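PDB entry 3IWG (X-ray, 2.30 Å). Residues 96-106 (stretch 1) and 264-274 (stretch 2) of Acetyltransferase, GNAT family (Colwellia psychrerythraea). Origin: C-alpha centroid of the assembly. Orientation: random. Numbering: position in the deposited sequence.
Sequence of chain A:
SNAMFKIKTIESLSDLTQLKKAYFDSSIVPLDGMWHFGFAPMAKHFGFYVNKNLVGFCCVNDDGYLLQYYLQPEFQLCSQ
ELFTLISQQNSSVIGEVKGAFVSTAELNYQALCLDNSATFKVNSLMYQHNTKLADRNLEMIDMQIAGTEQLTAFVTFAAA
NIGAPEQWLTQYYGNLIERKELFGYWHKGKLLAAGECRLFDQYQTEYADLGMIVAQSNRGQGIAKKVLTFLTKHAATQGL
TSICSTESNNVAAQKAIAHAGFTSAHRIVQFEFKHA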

# COMPACT_ATOMS: atom_id res chain seq x y z
N GLU A 96 0.32 29.25 -10.47
CA GLU A 96 1.09 29.01 -11.68
C GLU A 96 0.98 27.55 -12.12
O GLU A 96 1.46 26.67 -11.44
N VAL A 97 0.34 27.31 -13.25
CA VAL A 97 0.23 25.99 -13.82
C VAL A 97 1.13 25.91 -15.05
O VAL A 97 1.10 26.80 -15.90
N LYS A 98 1.95 24.87 -15.14
CA LYS A 98 2.94 24.75 -16.20
C LYS A 98 2.42 24.06 -17.44
O LYS A 98 2.99 24.25 -18.53
N GLY A 99 1.39 23.23 -17.28
CA GLY A 99 0.98 22.37 -18.36
C GLY A 99 -0.14 21.43 -18.03
O GLY A 99 -0.84 21.56 -17.02
N ALA A 100 -0.35 20.46 -18.89
CA ALA A 100 -1.41 19.50 -18.64
C ALA A 100 -1.04 18.16 -19.18
O ALA A 100 -0.26 18.06 -20.14
N PHE A 101 -1.58 17.14 -18.53
CA PHE A 101 -1.64 15.80 -19.08
C PHE A 101 -3.11 15.53 -19.39
O PHE A 101 -4.01 15.79 -18.56
N VAL A 102 -3.32 14.95 -20.56
CA VAL A 102 -4.61 14.74 -21.11
C VAL A 102 -4.50 13.68 -22.18
O VAL A 102 -3.48 13.59 -22.85
N SER A 103 -5.54 12.84 -22.30
CA SER A 103 -5.58 11.88 -23.39
C SER A 103 -6.47 12.33 -24.51
O SER A 103 -7.38 13.14 -24.34
N THR A 104 -6.24 11.68 -25.63
CA THR A 104 -7.08 11.80 -26.78
C THR A 104 -8.50 11.30 -26.59
O THR A 104 -9.31 11.40 -27.53
N ALA A 105 -8.83 10.78 -25.39
CA ALA A 105 -10.17 10.29 -25.09
C ALA A 105 -10.91 11.28 -24.23
O ALA A 105 -12.11 11.03 -23.90
N GLU A 106 -10.24 12.37 -23.82
CA GLU A 106 -10.97 13.43 -23.09
C GLU A 106 -11.09 14.68 -23.98
O GLU A 106 -10.23 15.57 -23.98
N SER A 264 -4.19 0.47 -30.39
CA SER A 264 -4.10 1.76 -29.78
C SER A 264 -4.50 2.92 -30.66
O SER A 264 -3.76 3.34 -31.53
N ALA A 265 -5.66 3.49 -30.40
CA ALA A 265 -6.10 4.70 -31.07
C ALA A 265 -5.88 5.90 -30.18
O ALA A 265 -6.19 7.02 -30.60
N HIS A 266 -5.33 5.69 -28.99
CA HIS A 266 -5.22 6.73 -27.97
C HIS A 266 -3.85 6.94 -27.38
O HIS A 266 -3.03 6.02 -27.32
N ARG A 267 -3.64 8.17 -26.89
CA ARG A 267 -2.35 8.63 -26.41
C ARG A 267 -2.58 9.52 -25.22
O ARG A 267 -3.55 10.21 -25.19
N ILE A 268 -1.69 9.49 -24.24
CA ILE A 268 -1.66 10.52 -23.21
C ILE A 268 -0.53 11.44 -23.60
O ILE A 268 0.63 11.00 -23.83
N VAL A 269 -0.83 12.71 -23.60
CA VAL A 269 0.10 13.71 -24.06
C VAL A 269 0.36 14.67 -22.94
O VAL A 269 -0.56 15.00 -22.16
N GLN A 270 1.58 15.16 -22.88
CA GLN A 270 1.97 16.19 -21.95
C GLN A 270 2.13 17.47 -22.72
O GLN A 270 3.02 17.52 -23.59
N PHE A 271 1.32 18.47 -22.38
CA PHE A 271 1.32 19.81 -23.01
C PHE A 271 1.98 20.83 -22.10
O PHE A 271 1.79 20.77 -20.87
N GLU A 272 2.75 21.74 -22.68
CA GLU A 272 3.35 22.83 -21.91
C GLU A 272 2.60 24.08 -22.30
O GLU A 272 2.33 24.30 -23.47
N PHE A 273 2.27 24.89 -21.30
CA PHE A 273 1.54 26.11 -21.53
C PHE A 273 2.38 27.31 -21.98
O PHE A 273 3.53 27.53 -21.55
N LYS A 274 1.73 28.07 -22.87
CA LYS A 274 2.11 29.42 -23.22
C LYS A 274 1.41 30.35 -22.20
O LYS A 274 1.90 31.45 -21.88

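Strands 99-103 and 264-273 run antiparallel (167° between their directions, 4.6 Å between their axes at closest approach), so side chains pair on the two faces of a sheet, and 790 Å² is buried between the stretches. The face carrying A100, V102, V269 and F271 is closely packed. V102 (chi1 69°, p) sets CG1 3.5 Å from CE2 of F271, filling the space at the edge of that ring; F271 is m, V269 is t. At the end of the ladder the CA-to-CB bond of F273 (chi1 m) points toward stretch 1, and its ring lies flat over the G99 backbone, on the side away from where a CB would point: G99 CA lies 3.7 Å from the centroid of the F273 ring, 14° off its normal, a CH-pi contact over the face. On the other side, a CB on G99 would clash with F271 O, only 2.2 Å from its ideal position. The edge of the same ring is met by V97 (t), CG1 to F273 CE2 3.5 Å, while the small A100 brings CB to 4.0 Å from F273 CZ. F273 N donates to K98 O at 2.9 Å, continuing the backbone pairing past G99.

On the face of F101, S103, I268, Q270 and E272, the F101 ring (m) receives Q270 (chi1 and chi2 both t), whose CG stands 4.0 Å from the F101 ring centroid in a second CH-pi contact. Q270 NE2 gives a weak bond to E272 OE2 (2.8 Å). S103 CB approaches I268 CG1 (I268 m, t) at 4.1 Å.

Beyond the strand pairing, T104 (p) points toward stretch 2 as a polar knob. Its OG1 accepts from R267 N (3.2 Å) and hydrogen-bonds H266 ND1 (2.6 Å) at the ring edge; A105 CB sits 3.8 Å from H266 CE1. S103 OG donates to E106 OE2 (2.5 Å), bracing the S103-E106 type I turn.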

# COMPACT_ATOMS: atom_id res chain seq x y z
CB GLU A 96 2.56 29.45 -11.50
CG GLU A 96 3.60 28.61 -12.24
CD GLU A 96 4.76 29.42 -12.84
OE1 GLU A 96 5.28 30.33 -12.13
OE2 GLU A 96 5.14 29.16 -14.01
CB VAL A 97 -1.19 25.71 -14.24
CG1 VAL A 97 -1.26 24.37 -14.94
CG2 VAL A 97 -2.10 25.74 -13.02
CB LYS A 98 4.13 23.93 -15.72
CG LYS A 98 5.04 24.64 -14.76
CD LYS A 98 6.04 23.62 -14.23
CE LYS A 98 7.08 24.24 -13.34
NZ LYS A 98 7.65 23.18 -12.45
CB ALA A 100 -2.70 19.97 -19.26
CB PHE A 101 -1.14 14.73 -18.10
CG PHE A 101 0.36 14.84 -17.73
CD1 PHE A 101 1.32 14.13 -18.45
CD2 PHE A 101 0.77 15.62 -16.66
CE1 PHE A 101 2.70 14.20 -18.13
CE2 PHE A 101 2.12 15.70 -16.31
CZ PHE A 101 3.11 14.99 -17.04
CB VAL A 102 -5.14 16.05 -21.73
CG1 VAL A 102 -4.34 16.40 -22.93
CG2 VAL A 102 -6.62 15.97 -22.01
CB SER A 103 -6.03 10.50 -22.94
OG SER A 103 -7.42 10.46 -22.70
CB THR A 104 -6.44 11.05 -27.94
OG1 THR A 104 -6.36 9.66 -27.62
CG2 THR A 104 -5.02 11.63 -28.18
CB ALA A 105 -10.11 8.92 -24.36
CB GLU A 106 -10.32 13.73 -21.73
CG GLU A 106 -10.00 12.47 -20.86
CD GLU A 106 -8.65 12.56 -20.15
OE1 GLU A 106 -8.57 13.24 -19.11
OE2 GLU A 106 -7.66 11.94 -20.65
CB SER A 264 -2.67 2.03 -29.38
OG SER A 264 -2.66 3.27 -28.72
CB ALA A 265 -7.54 4.61 -31.44
CB HIS A 266 -6.19 6.43 -26.86
CG HIS A 266 -7.60 6.60 -27.29
ND1 HIS A 266 -8.16 7.84 -27.44
CD2 HIS A 266 -8.54 5.70 -27.67
CE1 HIS A 266 -9.40 7.70 -27.89
NE2 HIS A 266 -9.66 6.41 -28.02
CB ARG A 267 -1.62 9.47 -27.47
CG ARG A 267 -1.21 8.74 -28.72
CD ARG A 267 -0.17 7.65 -28.47
NE ARG A 267 0.29 7.05 -29.71
CZ ARG A 267 -0.34 6.07 -30.33
NH1 ARG A 267 -1.46 5.58 -29.85
NH2 ARG A 267 0.15 5.59 -31.46
CB ILE A 268 -1.38 9.97 -21.75
CG1 ILE A 268 -2.53 9.13 -21.27
CG2 ILE A 268 -1.22 11.11 -20.79
CD1 ILE A 268 -2.35 8.40 -19.88
CB VAL A 269 -0.52 14.49 -25.27
CG1 VAL A 269 0.41 15.59 -25.73
CG2 VAL A 269 -0.91 13.54 -26.44
CB GLN A 270 3.33 15.86 -21.31
CG GLN A 270 3.76 16.85 -20.24
CD GLN A 270 5.10 16.52 -19.60
OE1 GLN A 270 5.59 15.38 -19.64
NE2 GLN A 270 5.73 17.54 -19.04
CB PHE A 271 -0.09 20.31 -23.27
CG PHE A 271 -0.78 19.65 -24.40
CD1 PHE A 271 -0.44 19.96 -25.72
CD2 PHE A 271 -1.78 18.72 -24.19
CE1 PHE A 271 -1.07 19.35 -26.79
CE2 PHE A 271 -2.44 18.11 -25.28
CZ PHE A 271 -2.06 18.44 -26.59
CB GLU A 272 4.84 23.02 -22.19
CG GLU A 272 5.72 21.75 -22.03
CD GLU A 272 5.76 21.18 -20.61
OE1 GLU A 272 5.96 21.98 -19.67
OE2 GLU A 272 5.62 19.94 -20.45
CB PHE A 273 0.78 26.53 -20.27
CG PHE A 273 -0.37 25.65 -19.94
CD1 PHE A 273 -1.04 24.95 -20.94
CD2 PHE A 273 -0.80 25.53 -18.63
CE1 PHE A 273 -2.09 24.12 -20.64
CE2 PHE A 273 -1.90 24.71 -18.32
CZ PHE A 273 -2.54 24.00 -19.32
CB LYS A 274 1.73 29.76 -24.70
CG LYS A 274 0.29 29.37 -25.15
CD LYS A 274 -0.05 29.76 -26.63
CE LYS A 274 -1.40 30.53 -26.75
NZ LYS A 274 -2.26 30.16 -27.92